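Local coordinates for protein phosphoglycerol transferase GacH (PDB 6DGM) that probably transfers sn-glycerol-1-phosphate onto streptococcal rhamnose polysaccharide, using the manganese-binding, sulfatase-like C-terminal domain of a membrane protein, at residues S74-L79 with F319-S324; S196-F201 with I259-T264; D313-L318 with P328-L333. All coordinates share one frame; numbering follows the deposited sequence.

Overall arrangement
All three contacts belong to the sulfatase-like, alkaline-phosphatase-type domain and join its central sheet or the helices beside it. Interactions 1 and 3 share helix 314-321 and lie closest, centres about 12 Å apart; Phe319 CZ of the first packs on Tyr330 CD2 of the second at 3.9 Å. Interaction 2 sits at the start of strands 200-204 and 263-269, its centre about 17 Å from interaction 1 and about 20 Å from interaction 3. Strand 263-269 runs straight on into Asp270 and His271 of the manganese site, where glycerol phosphate binds. Interaction 1 also carries Asp323, a ligand of the separate calcium ion.

Interaction 1 of 3, residues S74-L79 with F319-S324; sequences STTAGL and FEHTDS. With CA (calcium ion), chain E.
Thr76 and His321 make the polar link of this buried contact: Thr76 OG1 lies 2.9 Å from His321 ND1 in a hydrogen bond, approaching the imidazole at its edge and close to its plane. Thr75 reaches the same ring from an oblique direction, its side chain running roughly at right angles to that of the histidine, with Thr75 OG1, itself hydrogen-bonded to Ile295 O, 3.2 Å from His321 CE1. The imidazole reaches the two threonines because CG stands opposite the backbone nitrogen of His321 (chi1 -179°). The other ring nitrogen, NE2, bonds Asn301 OD1, so both nitrogens are held and the rotation of the ring is fixed, while Thr76 OG1 is gripped a second time by Lys304 N. Further out, the helix carrying His321 ends in a Schellman motif: Ser324 N returns to Phe319 O at 2.9 Å and Asp323 N to Glu320 O at 3.1 Å, with Asp323 at positive phi (57°). Ser324 OG donates to Thr322 OG1 at 2.8 Å across the same turn. Leaving the helix in this way, Asp323 faces the calcium ion, which OD1 binds at 2.4 Å; three waters and the carbonyl oxygen of Asp31 are the other ligands, and Asp323 OD2 accepts a bond from one of those waters at 2.8 Å and another from Lys33 N, which together set the turn of the carboxylate. The threonines lead into strand 77-81, which pairs antiparallel with strand 290-297 and parallel with the outermost strand 308-310, while His321, in the last turn of helix 314-321, also packs on Ile295 and Ser297 of strand 290-297.

Interaction 2 of 3, residues S196-F201 with I259-T264; sequences SESQFF and INKPIT
Around Ser198 and Lys261 both backbones are extended as they approach their strands, Lys261 strongly so, just after an inverse gamma turn centred on Asn260 and marked by a weak bond from Lys261 N to Ile259 O. Lys261 spans the gap alone. Its CG lies opposite the backbone nitrogen, the chain bends once at chi2 (73°), and beyond that bend it is fully stretched, which carries the ammonium group to the serine. NZ donates to Ser198 OG over 2.7 Å, a short bond; the CE-NZ-OG angle is about 109°, the tetrahedral value that suits one N-H aimed at the hydroxyl oxygen. Ser198 OG has a second partner, the carbonyl oxygen of Ala37, so the hydroxyl receives from the lysine and can hand its own proton on to the carbonyl. On the way, the lysine methylenes brush the main chain of the preceding residue, with CE 3.3 Å and CD 3.7 Å from Glu197 O. NZ itself stands 3.5 Å from that oxygen, the partly negative end of a peptide dipole, which would probably help to steady its charge. The strands that follow, 200-204 and 263-269, do not pair with each other: in the mixed sheet of this alkaline-phosphatase-type fold, parallel strand 40-46 runs between them. The bond therefore bridges over the start of the middle strand, and the Lys261 side chain also touches Thr40 of that strand. Gln199 N bonds Thr40 OG1, while Asn298 takes hold of the other segment through Lys261 O and Ile263 N.

Interaction 3 of 3, residues D313-L318 with P328-L333; sequences DFTAAL and PYYALL
With chi1 at -58°, Thr315 sets its methyl CG2 opposite the backbone nitrogen and its hydroxyl beside it, while Tyr330 (chi1 -70°) swings its ring across to meet the methyl. The two side chains cross obliquely. CG2 comes to 3.3 Å from Tyr330 CE1 and 3.6 Å from CZ, resting against the phenol end of the ring at a slant. A water links the polar ends of the same pair: it lies in the plane of the tyrosine ring at its edge, 2.8 Å from Tyr330 OH and 2.9 Å from Thr315 OG1. The threonine hydroxyl is also bonded to Tyr43 OH of strand 40-46. One residue on, Ala316 meets Leu333, CB against CB at 4.1 Å, and the same methyl approaches Leu333 O to 3.5 Å; the small side chain lets the two helix backbones come near each other here. A second water donates both to Leu333 O and, at 2.7 Å, to Asp313 OD1, so the Asp313 side chain is linked to the main chain of the other helix; Asp313 OD2 is taken by Asn310 N and Ser341 OG. The Tyr330 ring is further held by Tyr329 CD2 over one face. The arrangement is a packing of two consecutive helices in which Ala316 makes the near point of the backbones, with bridging waters at its polar margins, and it joins helix 314-321, beside the central sheet, to helix 328-339 and the helices 11-29 and 349-365 packed against it.

Interaction 1 of 3, residues S74-L79 with F319-S324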
ATOM      1  N   SER A  74     -16.112  -9.163   2.612  1.00 27.24           N
ATOM      2  CA  SER A  74     -15.789 -10.515   3.052  1.00 29.00           C
ATOM      3  C   SER A  74     -14.524 -10.597   3.891  1.00 24.99           C
ATOM      4  O   SER A  74     -14.216 -11.668   4.422  1.00 25.82           O
ATOM      5  CB  SER A  74     -15.582 -11.438   1.838  1.00 32.49           C
ATOM      6  OG  SER A  74     -14.334 -11.183   1.173  1.00 32.80           O
ATOM      7  N   THR A  75     -13.779  -9.513   4.011  1.00 21.99           N
ATOM      8  CA  THR A  75     -12.466  -9.585   4.628  1.00 21.72           C
ATOM      9  C   THR A  75     -12.127  -8.209   5.176  1.00 22.33           C
ATOM     10  O   THR A  75     -12.850  -7.237   4.954  1.00 23.52           O
ATOM     11  CB  THR A  75     -11.416 -10.055   3.613  1.00 21.93           C
ATOM     12  OG1 THR A  75     -10.218 -10.402   4.311  1.00 22.90           O
ATOM     13  CG2 THR A  75     -11.130  -8.983   2.564  1.00 21.82           C
ATOM     14  N   THR A  76     -11.015  -8.142   5.890  1.00 22.47           N
ATOM     15  CA  THR A  76     -10.529  -6.862   6.394  1.00 21.74           C
ATOM     16  C   THR A  76     -10.386  -5.881   5.247  1.00 20.33           C
ATOM     17  O   THR A  76      -9.711  -6.163   4.256  1.00 19.45           O
ATOM     18  CB  THR A  76      -9.180  -7.082   7.080  1.00 21.92           C
ATOM     19  OG1 THR A  76      -9.353  -8.038   8.130  1.00 22.40           O
ATOM     20  CG2 THR A  76      -8.614  -5.777   7.639  1.00 21.24           C
ATOM     21  N   ALA A  77     -11.033  -4.726   5.368  1.00 19.77           N
ATOM     22  CA  ALA A  77     -11.100  -3.808   4.238  1.00 18.94           C
ATOM     23  C   ALA A  77     -11.677  -2.480   4.698  1.00 19.42           C
ATOM     24  O   ALA A  77     -12.304  -2.387   5.757  1.00 20.89           O
ATOM     25  CB  ALA A  77     -11.970  -4.375   3.110  1.00 19.62           C
ATOM     26  N   GLY A  78     -11.483  -1.460   3.874  1.00 18.35           N
ATOM     27  CA  GLY A  78     -12.013  -0.159   4.198  1.00 18.58           C
ATOM     28  C   GLY A  78     -11.501   0.908   3.261  1.00 17.59           C
ATOM     29  O   GLY A  78     -11.329   0.674   2.061  1.00 17.50           O
ATOM     30  N   LEU A  79     -11.241   2.082   3.825  1.00 17.28           N
ATOM     31  CA  LEU A  79     -10.696   3.206   3.096  1.00 17.59           C
ATOM     32  C   LEU A  79      -9.270   3.473   3.559  1.00 18.04           C
ATOM     33  O   LEU A  79      -8.943   3.311   4.739  1.00 18.02           O
ATOM     34  CB  LEU A  79     -11.538   4.461   3.335  1.00 18.85           C
ATOM     35  CG  LEU A  79     -13.021   4.308   3.009  1.00 21.29           C
ATOM     36  CD1 LEU A  79     -13.770   5.588   3.330  1.00 23.17           C
ATOM     37  CD2 LEU A  79     -13.212   3.947   1.555  1.00 21.49           C
ATOM     38  N   PHE A 319       0.017  -8.244   9.528  1.00 19.70           N
ATOM     39  CA  PHE A 319       0.354  -9.137  10.631  1.00 19.37           C
ATOM     40  C   PHE A 319      -0.886  -9.497  11.438  1.00 20.32           C
ATOM     41  O   PHE A 319      -1.070 -10.657  11.826  1.00 21.14           O
ATOM     42  CB  PHE A 319       1.396  -8.490  11.543  1.00 20.97           C
ATOM     43  CG  PHE A 319       2.825  -8.662  11.079  1.00 23.72           C
ATOM     44  CD1 PHE A 319       3.344  -7.880  10.062  1.00 26.22           C
ATOM     45  CD2 PHE A 319       3.652  -9.593  11.682  1.00 23.70           C
ATOM     46  CE1 PHE A 319       4.667  -8.036   9.653  1.00 27.58           C
ATOM     47  CE2 PHE A 319       4.956  -9.760  11.272  1.00 24.86           C
ATOM     48  CZ  PHE A 319       5.472  -8.990  10.260  1.00 26.85           C
ATOM     49  N   GLU A 320      -1.746  -8.513  11.717  1.00 20.84           N
ATOM     50  CA  GLU A 320      -2.948  -8.805  12.490  1.00 22.16           C
ATOM     51  C   GLU A 320      -3.880  -9.733  11.719  1.00 22.19           C
ATOM     52  O   GLU A 320      -4.421 -10.699  12.277  1.00 23.06           O
ATOM     53  CB  GLU A 320      -3.670  -7.512  12.851  1.00 23.05           C
ATOM     54  CG  GLU A 320      -4.865  -7.738  13.749  1.00 24.60           C
ATOM     55  CD  GLU A 320      -5.733  -6.518  13.880  1.00 26.50           C
ATOM     56  OE1 GLU A 320      -5.966  -5.826  12.852  1.00 26.68           O
ATOM     57  OE2 GLU A 320      -6.180  -6.251  15.006  1.00 28.41           O
ATOM     58  N   HIS A 321      -4.097  -9.444  10.433  1.00 20.55           N
ATOM     59  CA  HIS A 321      -5.037 -10.235   9.644  1.00 21.55           C
ATOM     60  C   HIS A 321      -4.593 -11.689   9.561  1.00 22.25           C
ATOM     61  O   HIS A 321      -5.415 -12.604   9.667  1.00 24.02           O
ATOM     62  CB  HIS A 321      -5.200  -9.633   8.237  1.00 20.26           C
ATOM     63  CG  HIS A 321      -6.173 -10.377   7.386  1.00 21.42           C
ATOM     64  ND1 HIS A 321      -7.535 -10.222   7.515  1.00 21.84           N
ATOM     65  CD2 HIS A 321      -5.986 -11.317   6.432  1.00 21.44           C
ATOM     66  CE1 HIS A 321      -8.150 -11.037   6.673  1.00 22.28           C
ATOM     67  NE2 HIS A 321      -7.232 -11.707   5.998  1.00 21.49           N
ATOM     68  N   THR A 322      -3.295 -11.920   9.382  1.00 22.15           N
ATOM     69  CA  THR A 322      -2.753 -13.259   9.287  1.00 23.62           C
ATOM     70  C   THR A 322      -2.385 -13.863  10.639  1.00 25.41           C
ATOM     71  O   THR A 322      -1.869 -14.983  10.666  1.00 27.23           O
ATOM     72  CB  THR A 322      -1.513 -13.274   8.392  1.00 22.82           C
ATOM     73  OG1 THR A 322      -0.479 -12.466   8.963  1.00 22.48           O
ATOM     74  CG2 THR A 322      -1.861 -12.768   7.003  1.00 22.82           C
ATOM     75  N   ASP A 323      -2.621 -13.152  11.745  1.00 25.11           N
ATOM     76  CA  ASP A 323      -2.314 -13.644  13.099  1.00 24.46           C
ATOM     77  C   ASP A 323      -0.836 -14.009  13.249  1.00 24.46           C
ATOM     78  O   ASP A 323      -0.479 -15.009  13.881  1.00 26.29           O
ATOM     79  CB  ASP A 323      -3.223 -14.814  13.488  1.00 25.98           C
ATOM     80  CG  ASP A 323      -3.406 -14.938  14.985  1.00 29.08           C
ATOM     81  OD1 ASP A 323      -3.588 -13.892  15.644  1.00 29.31           O
ATOM     82  OD2 ASP A 323      -3.390 -16.078  15.488  1.00 32.06           O
ATOM     83  N   SER A 324       0.035 -13.180  12.674  1.00 22.60           N
ATOM     84  CA  SER A 324       1.471 -13.425  12.683  1.00 22.36           C
ATOM     85  C   SER A 324       2.163 -12.691  13.828  1.00 22.52           C
ATOM     86  O   SER A 324       1.793 -11.568  14.180  1.00 22.87           O
ATOM     87  CB  SER A 324       2.087 -12.976  11.353  1.00 22.28           C
ATOM     88  OG  SER A 324       1.598 -13.796  10.312  1.00 23.77           O
TER
HETATM   89 CA    CA E 903      -4.915 -14.401  17.597  1.00 44.06          CA
HETATM   90  O   HOH W   1      -4.435 -16.779  18.026  1.00 43.61           O
HETATM   91  O   HOH W   2      -4.168 -11.943  18.392  1.00 48.83           O
HETATM   92  O   HOH W   3      -6.661 -14.670  19.677  1.00 48.27           O

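Interaction 2 of 3, residues S196-F201 with I259-T264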
ATOM      1  N   SER A 196       6.285 -23.894  -3.347  1.00 23.97           N
ATOM      2  CA  SER A 196       7.346 -24.453  -2.519  1.00 25.14           C
ATOM      3  C   SER A 196       8.150 -23.382  -1.795  1.00 23.32           C
ATOM      4  O   SER A 196       9.068 -23.725  -1.035  1.00 24.21           O
ATOM      5  CB  SER A 196       8.305 -25.258  -3.385  1.00 30.71           C
ATOM      6  OG  SER A 196       7.633 -26.357  -3.965  1.00 37.46           O
ATOM      7  N   GLU A 197       7.835 -22.112  -2.018  1.00 21.39           N
ATOM      8  CA  GLU A 197       8.556 -21.013  -1.403  1.00 21.38           C
ATOM      9  C   GLU A 197       7.564 -20.034  -0.784  1.00 20.56           C
ATOM     10  O   GLU A 197       6.400 -19.963  -1.178  1.00 21.96           O
ATOM     11  CB  GLU A 197       9.384 -20.240  -2.436  1.00 21.81           C
ATOM     12  CG  GLU A 197      10.390 -21.070  -3.203  1.00 23.79           C
ATOM     13  CD  GLU A 197      11.584 -21.497  -2.380  1.00 26.03           C
ATOM     14  OE1 GLU A 197      11.956 -20.803  -1.401  1.00 25.21           O
ATOM     15  OE2 GLU A 197      12.175 -22.553  -2.713  1.00 27.65           O
ATOM     16  N   SER A 198       8.047 -19.278   0.194  1.00 18.71           N
ATOM     17  CA  SER A 198       7.352 -18.093   0.688  1.00 18.45           C
ATOM     18  C   SER A 198       7.918 -16.885  -0.039  1.00 17.62           C
ATOM     19  O   SER A 198       9.127 -16.611   0.036  1.00 18.01           O
ATOM     20  CB  SER A 198       7.540 -17.943   2.198  1.00 19.88           C
ATOM     21  OG  SER A 198       6.840 -18.968   2.879  1.00 21.46           O
ATOM     22  N   GLN A 199       7.045 -16.162  -0.747  1.00 16.84           N
ATOM     23  CA  GLN A 199       7.452 -15.077  -1.615  1.00 16.94           C
ATOM     24  C   GLN A 199       6.806 -13.764  -1.192  1.00 16.28           C
ATOM     25  O   GLN A 199       5.708 -13.734  -0.630  1.00 16.55           O
ATOM     26  CB  GLN A 199       7.061 -15.379  -3.070  1.00 17.49           C
ATOM     27  CG  GLN A 199       7.723 -16.619  -3.635  1.00 18.18           C
ATOM     28  CD  GLN A 199       7.065 -17.040  -4.934  1.00 18.41           C
ATOM     29  OE1 GLN A 199       5.888 -17.396  -4.949  1.00 18.55           O
ATOM     30  NE2 GLN A 199       7.807 -16.967  -6.025  1.00 18.36           N
ATOM     31  N   PHE A 200       7.511 -12.673  -1.471  1.00 15.00           N
ATOM     32  CA  PHE A 200       6.972 -11.329  -1.301  1.00 15.09           C
ATOM     33  C   PHE A 200       6.976 -10.631  -2.650  1.00 14.93           C
ATOM     34  O   PHE A 200       8.028 -10.496  -3.289  1.00 15.04           O
ATOM     35  CB  PHE A 200       7.758 -10.495  -0.289  1.00 14.91           C
ATOM     36  CG  PHE A 200       7.231  -9.092  -0.187  1.00 15.31           C
ATOM     37  CD1 PHE A 200       6.083  -8.845   0.538  1.00 16.04           C
ATOM     38  CD2 PHE A 200       7.828  -8.057  -0.874  1.00 14.90           C
ATOM     39  CE1 PHE A 200       5.560  -7.581   0.609  1.00 17.47           C
ATOM     40  CE2 PHE A 200       7.295  -6.784  -0.816  1.00 15.57           C
ATOM     41  CZ  PHE A 200       6.161  -6.557  -0.066  1.00 16.46           C
ATOM     42  N   PHE A 201       5.801 -10.180  -3.074  1.00 14.77           N
ATOM     43  CA  PHE A 201       5.640  -9.446  -4.319  1.00 14.33           C
ATOM     44  C   PHE A 201       5.271  -8.007  -4.008  1.00 14.32           C
ATOM     45  O   PHE A 201       4.368  -7.759  -3.208  1.00 14.20           O
ATOM     46  CB  PHE A 201       4.480 -10.026  -5.134  1.00 13.99           C
ATOM     47  CG  PHE A 201       4.754 -11.375  -5.757  1.00 14.88           C
ATOM     48  CD1 PHE A 201       4.632 -12.543  -5.015  1.00 15.20           C
ATOM     49  CD2 PHE A 201       5.076 -11.470  -7.095  1.00 15.81           C
ATOM     50  CE1 PHE A 201       4.855 -13.780  -5.602  1.00 16.36           C
ATOM     51  CE2 PHE A 201       5.286 -12.687  -7.691  1.00 16.30           C
ATOM     52  CZ  PHE A 201       5.177 -13.859  -6.939  1.00 16.91           C
ATOM     53  N   ILE A 259      -4.234 -22.347  -5.246  1.00 25.74           N
ATOM     54  CA  ILE A 259      -2.817 -22.600  -5.015  1.00 25.72           C
ATOM     55  C   ILE A 259      -2.625 -23.093  -3.589  1.00 25.47           C
ATOM     56  O   ILE A 259      -3.100 -22.463  -2.635  1.00 25.20           O
ATOM     57  CB  ILE A 259      -1.983 -21.331  -5.270  1.00 23.84           C
ATOM     58  CG1 ILE A 259      -2.217 -20.832  -6.701  1.00 23.56           C
ATOM     59  CG2 ILE A 259      -0.507 -21.610  -4.977  1.00 23.85           C
ATOM     60  CD1 ILE A 259      -1.452 -19.543  -7.062  1.00 23.10           C
ATOM     61  N   ASN A 260      -1.894 -24.198  -3.443  1.00 25.04           N
ATOM     62  CA  ASN A 260      -1.688 -24.834  -2.142  1.00 25.15           C
ATOM     63  C   ASN A 260      -0.512 -24.179  -1.414  1.00 25.31           C
ATOM     64  O   ASN A 260       0.554 -24.770  -1.214  1.00 26.21           O
ATOM     65  CB  ASN A 260      -1.468 -26.329  -2.317  1.00 28.54           C
ATOM     66  CG  ASN A 260      -1.380 -27.034  -1.006  1.00 38.35           C
ATOM     67  OD1 ASN A 260      -1.865 -26.524   0.003  1.00 41.08           O
ATOM     68  ND2 ASN A 260      -0.764 -28.212  -0.996  1.00 46.06           N
ATOM     69  N   LYS A 261      -0.751 -22.938  -0.976  1.00 24.18           N
ATOM     70  CA  LYS A 261       0.204 -22.116  -0.234  1.00 22.56           C
ATOM     71  C   LYS A 261      -0.610 -21.009   0.414  1.00 21.33           C
ATOM     72  O   LYS A 261      -1.479 -20.437  -0.259  1.00 21.05           O
ATOM     73  CB  LYS A 261       1.222 -21.483  -1.197  1.00 22.50           C
ATOM     74  CG  LYS A 261       2.195 -20.500  -0.540  1.00 21.49           C
ATOM     75  CD  LYS A 261       3.251 -21.206   0.321  1.00 22.32           C
ATOM     76  CE  LYS A 261       4.061 -20.193   1.126  1.00 22.45           C
ATOM     77  NZ  LYS A 261       5.085 -20.865   1.985  1.00 23.04           N
ATOM     78  N   PRO A 262      -0.380 -20.669   1.688  1.00 21.05           N
ATOM     79  CA  PRO A 262      -1.069 -19.496   2.250  1.00 21.02           C
ATOM     80  C   PRO A 262      -0.587 -18.226   1.559  1.00 18.77           C
ATOM     81  O   PRO A 262       0.616 -17.937   1.534  1.00 19.05           O
ATOM     82  CB  PRO A 262      -0.703 -19.519   3.741  1.00 25.35           C
ATOM     83  CG  PRO A 262       0.301 -20.594   3.916  1.00 29.05           C
ATOM     84  CD  PRO A 262       0.355 -21.441   2.703  1.00 25.69           C
ATOM     85  N   ILE A 263      -1.526 -17.471   0.984  1.00 17.92           N
ATOM     86  CA  ILE A 263      -1.229 -16.261   0.221  1.00 17.99           C
ATOM     87  C   ILE A 263      -2.137 -15.152   0.730  1.00 18.10           C
ATOM     88  O   ILE A 263      -3.350 -15.350   0.846  1.00 20.27           O
ATOM     89  CB  ILE A 263      -1.463 -16.490  -1.289  1.00 18.60           C
ATOM     90  CG1 ILE A 263      -0.476 -17.529  -1.840  1.00 20.36           C
ATOM     91  CG2 ILE A 263      -1.339 -15.186  -2.048  1.00 18.46           C
ATOM     92  CD1 ILE A 263      -0.798 -18.017  -3.250  1.00 22.04           C
ATOM     93  N   THR A 264      -1.564 -13.978   1.010  1.00 17.20           N
ATOM     94  CA  THR A 264      -2.362 -12.814   1.398  1.00 16.10           C
ATOM     95  C   THR A 264      -2.029 -11.654   0.472  1.00 15.92           C
ATOM     96  O   THR A 264      -0.863 -11.427   0.152  1.00 16.45           O
ATOM     97  CB  THR A 264      -2.149 -12.441   2.872  1.00 17.38           C
ATOM     98  OG1 THR A 264      -2.595 -13.521   3.705  1.00 18.33           O
ATOM     99  CG2 THR A 264      -2.954 -11.207   3.257  1.00 18.05           C
TER

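Interaction 3 of 3, residues D313-L318 with P328-L333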
ATOM      1  N   ASP A 313       0.132   1.901   7.446  1.00 16.56           N
ATOM      2  CA  ASP A 313      -0.424   0.956   8.393  1.00 16.90           C
ATOM      3  C   ASP A 313      -0.585  -0.452   7.829  1.00 16.78           C
ATOM      4  O   ASP A 313      -0.959  -1.354   8.576  1.00 17.37           O
ATOM      5  CB  ASP A 313      -1.828   1.413   8.831  1.00 18.15           C
ATOM      6  CG  ASP A 313      -1.825   2.658   9.692  1.00 18.89           C
ATOM      7  OD1 ASP A 313      -0.914   2.820  10.537  1.00 19.44           O
ATOM      8  OD2 ASP A 313      -2.759   3.478   9.511  1.00 19.16           O
ATOM      9  N   PHE A 314      -0.352  -0.655   6.521  1.00 15.73           N
ATOM     10  CA  PHE A 314      -0.734  -1.924   5.917  1.00 16.26           C
ATOM     11  C   PHE A 314       0.016  -3.100   6.532  1.00 17.47           C
ATOM     12  O   PHE A 314      -0.575  -4.160   6.747  1.00 18.13           O
ATOM     13  CB  PHE A 314      -0.525  -1.910   4.409  1.00 16.39           C
ATOM     14  CG  PHE A 314      -1.585  -1.145   3.643  1.00 19.30           C
ATOM     15  CD1 PHE A 314      -2.889  -1.032   4.097  1.00 24.31           C
ATOM     16  CD2 PHE A 314      -1.261  -0.542   2.455  1.00 16.68           C
ATOM     17  CE1 PHE A 314      -3.837  -0.315   3.360  1.00 23.89           C
ATOM     18  CE2 PHE A 314      -2.198   0.170   1.722  1.00 16.14           C
ATOM     19  CZ  PHE A 314      -3.478   0.273   2.163  1.00 19.05           C
ATOM     20  N   THR A 315       1.315  -2.946   6.812  1.00 16.92           N
ATOM     21  CA  THR A 315       2.074  -4.085   7.325  1.00 17.47           C
ATOM     22  C   THR A 315       1.570  -4.514   8.701  1.00 18.08           C
ATOM     23  O   THR A 315       1.380  -5.702   8.954  1.00 18.06           O
ATOM     24  CB  THR A 315       3.573  -3.795   7.353  1.00 18.26           C
ATOM     25  OG1 THR A 315       4.001  -3.458   6.040  1.00 17.53           O
ATOM     26  CG2 THR A 315       4.368  -5.048   7.807  1.00 19.97           C
ATOM     27  N   ALA A 316       1.339  -3.569   9.602  1.00 18.19           N
ATOM     28  CA  ALA A 316       0.769  -3.948  10.890  1.00 18.57           C
ATOM     29  C   ALA A 316      -0.584  -4.621  10.706  1.00 18.21           C
ATOM     30  O   ALA A 316      -0.905  -5.604  11.390  1.00 19.57           O
ATOM     31  CB  ALA A 316       0.644  -2.730  11.793  1.00 19.81           C
ATOM     32  N   ALA A 317      -1.391  -4.106   9.781  1.00 17.20           N
ATOM     33  CA  ALA A 317      -2.688  -4.719   9.539  1.00 18.49           C
ATOM     34  C   ALA A 317      -2.543  -6.105   8.937  1.00 18.27           C
ATOM     35  O   ALA A 317      -3.367  -6.986   9.204  1.00 19.23           O
ATOM     36  CB  ALA A 317      -3.533  -3.827   8.646  1.00 19.58           C
ATOM     37  N   LEU A 318      -1.499  -6.311   8.131  1.00 18.57           N
ATOM     38  CA  LEU A 318      -1.246  -7.622   7.541  1.00 20.01           C
ATOM     39  C   LEU A 318      -0.869  -8.634   8.613  1.00 20.64           C
ATOM     40  O   LEU A 318      -1.344  -9.778   8.603  1.00 20.75           O
ATOM     41  CB  LEU A 318      -0.131  -7.504   6.494  1.00 20.09           C
ATOM     42  CG  LEU A 318       0.519  -8.804   6.016  1.00 21.72           C
ATOM     43  CD1 LEU A 318      -0.436  -9.510   5.065  1.00 20.70           C
ATOM     44  CD2 LEU A 318       1.858  -8.563   5.360  1.00 23.67           C
ATOM     45  N   PRO A 328       9.253  -6.001  17.869  1.00 23.41           N
ATOM     46  CA  PRO A 328       8.956  -4.763  18.608  1.00 22.72           C
ATOM     47  C   PRO A 328       8.564  -3.614  17.696  1.00 22.16           C
ATOM     48  O   PRO A 328       7.609  -2.884  17.994  1.00 23.73           O
ATOM     49  CB  PRO A 328      10.266  -4.501  19.359  1.00 22.95           C
ATOM     50  CG  PRO A 328      10.851  -5.912  19.592  1.00 25.30           C
ATOM     51  CD  PRO A 328      10.526  -6.622  18.297  1.00 25.30           C
ATOM     52  N   TYR A 329       9.272  -3.445  16.574  1.00 20.84           N
ATOM     53  CA  TYR A 329       8.893  -2.441  15.579  1.00 20.11           C
ATOM     54  C   TYR A 329       7.434  -2.599  15.151  1.00 20.16           C
ATOM     55  O   TYR A 329       6.672  -1.634  15.162  1.00 20.25           O
ATOM     56  CB  TYR A 329       9.833  -2.557  14.370  1.00 19.56           C
ATOM     57  CG  TYR A 329       9.630  -1.538  13.250  1.00 19.21           C
ATOM     58  CD1 TYR A 329       9.584  -0.174  13.519  1.00 19.96           C
ATOM     59  CD2 TYR A 329       9.538  -1.941  11.920  1.00 18.28           C
ATOM     60  CE1 TYR A 329       9.415   0.753  12.493  1.00 19.82           C
ATOM     61  CE2 TYR A 329       9.381  -1.021  10.883  1.00 18.23           C
ATOM     62  CZ  TYR A 329       9.322   0.317  11.180  1.00 19.52           C
ATOM     63  OH  TYR A 329       9.181   1.234  10.163  1.00 19.89           O
ATOM     64  N   TYR A 330       7.019  -3.818  14.783  1.00 19.48           N
ATOM     65  CA  TYR A 330       5.630  -4.014  14.353  1.00 20.24           C
ATOM     66  C   TYR A 330       4.636  -3.991  15.509  1.00 21.14           C
ATOM     67  O   TYR A 330       3.451  -3.723  15.270  1.00 20.52           O
ATOM     68  CB  TYR A 330       5.482  -5.255  13.444  1.00 20.42           C
ATOM     69  CG  TYR A 330       6.129  -5.009  12.088  1.00 21.26           C
ATOM     70  CD1 TYR A 330       5.726  -3.951  11.290  1.00 21.23           C
ATOM     71  CD2 TYR A 330       7.153  -5.807  11.636  1.00 21.80           C
ATOM     72  CE1 TYR A 330       6.343  -3.698  10.069  1.00 22.06           C
ATOM     73  CE2 TYR A 330       7.757  -5.582  10.430  1.00 23.33           C
ATOM     74  CZ  TYR A 330       7.359  -4.528   9.651  1.00 23.49           C
ATOM     75  OH  TYR A 330       7.992  -4.326   8.451  1.00 25.00           O
ATOM     76  N   ALA A 331       5.089  -4.208  16.753  1.00 22.01           N
ATOM     77  CA  ALA A 331       4.240  -3.945  17.912  1.00 21.98           C
ATOM     78  C   ALA A 331       3.928  -2.450  18.023  1.00 22.06           C
ATOM     79  O   ALA A 331       2.771  -2.056  18.207  1.00 22.44           O
ATOM     80  CB  ALA A 331       4.912  -4.454  19.195  1.00 22.02           C
ATOM     81  N   LEU A 332       4.952  -1.603  17.918  1.00 21.90           N
ATOM     82  CA  LEU A 332       4.722  -0.161  17.859  1.00 21.19           C
ATOM     83  C   LEU A 332       3.775   0.193  16.720  1.00 20.35           C
ATOM     84  O   LEU A 332       2.831   0.969  16.897  1.00 21.01           O
ATOM     85  CB  LEU A 332       6.048   0.572  17.683  1.00 21.44           C
ATOM     86  CG  LEU A 332       6.006   2.046  17.269  1.00 22.87           C
ATOM     87  CD1 LEU A 332       5.265   2.889  18.279  1.00 21.55           C
ATOM     88  CD2 LEU A 332       7.423   2.545  17.082  1.00 25.91           C
ATOM     89  N   LEU A 333       4.014  -0.372  15.538  1.00 19.17           N
ATOM     90  CA  LEU A 333       3.173  -0.047  14.390  1.00 19.70           C
ATOM     91  C   LEU A 333       1.755  -0.582  14.562  1.00 19.42           C
ATOM     92  O   LEU A 333       0.817  -0.023  13.988  1.00 19.44           O
ATOM     93  CB  LEU A 333       3.816  -0.549  13.101  1.00 21.21           C
ATOM     94  CG  LEU A 333       5.139   0.147  12.763  1.00 23.57           C
ATOM     95  CD1 LEU A 333       5.894  -0.605  11.692  1.00 24.24           C
ATOM     96  CD2 LEU A 333       4.870   1.577  12.325  1.00 23.81           C
TER
HETATM   97  O   HOH W   4       1.132   1.268  11.473  1.00 17.38           O
HETATM   98  O   HOH W   5       6.620  -2.538   6.789  1.00 18.54           O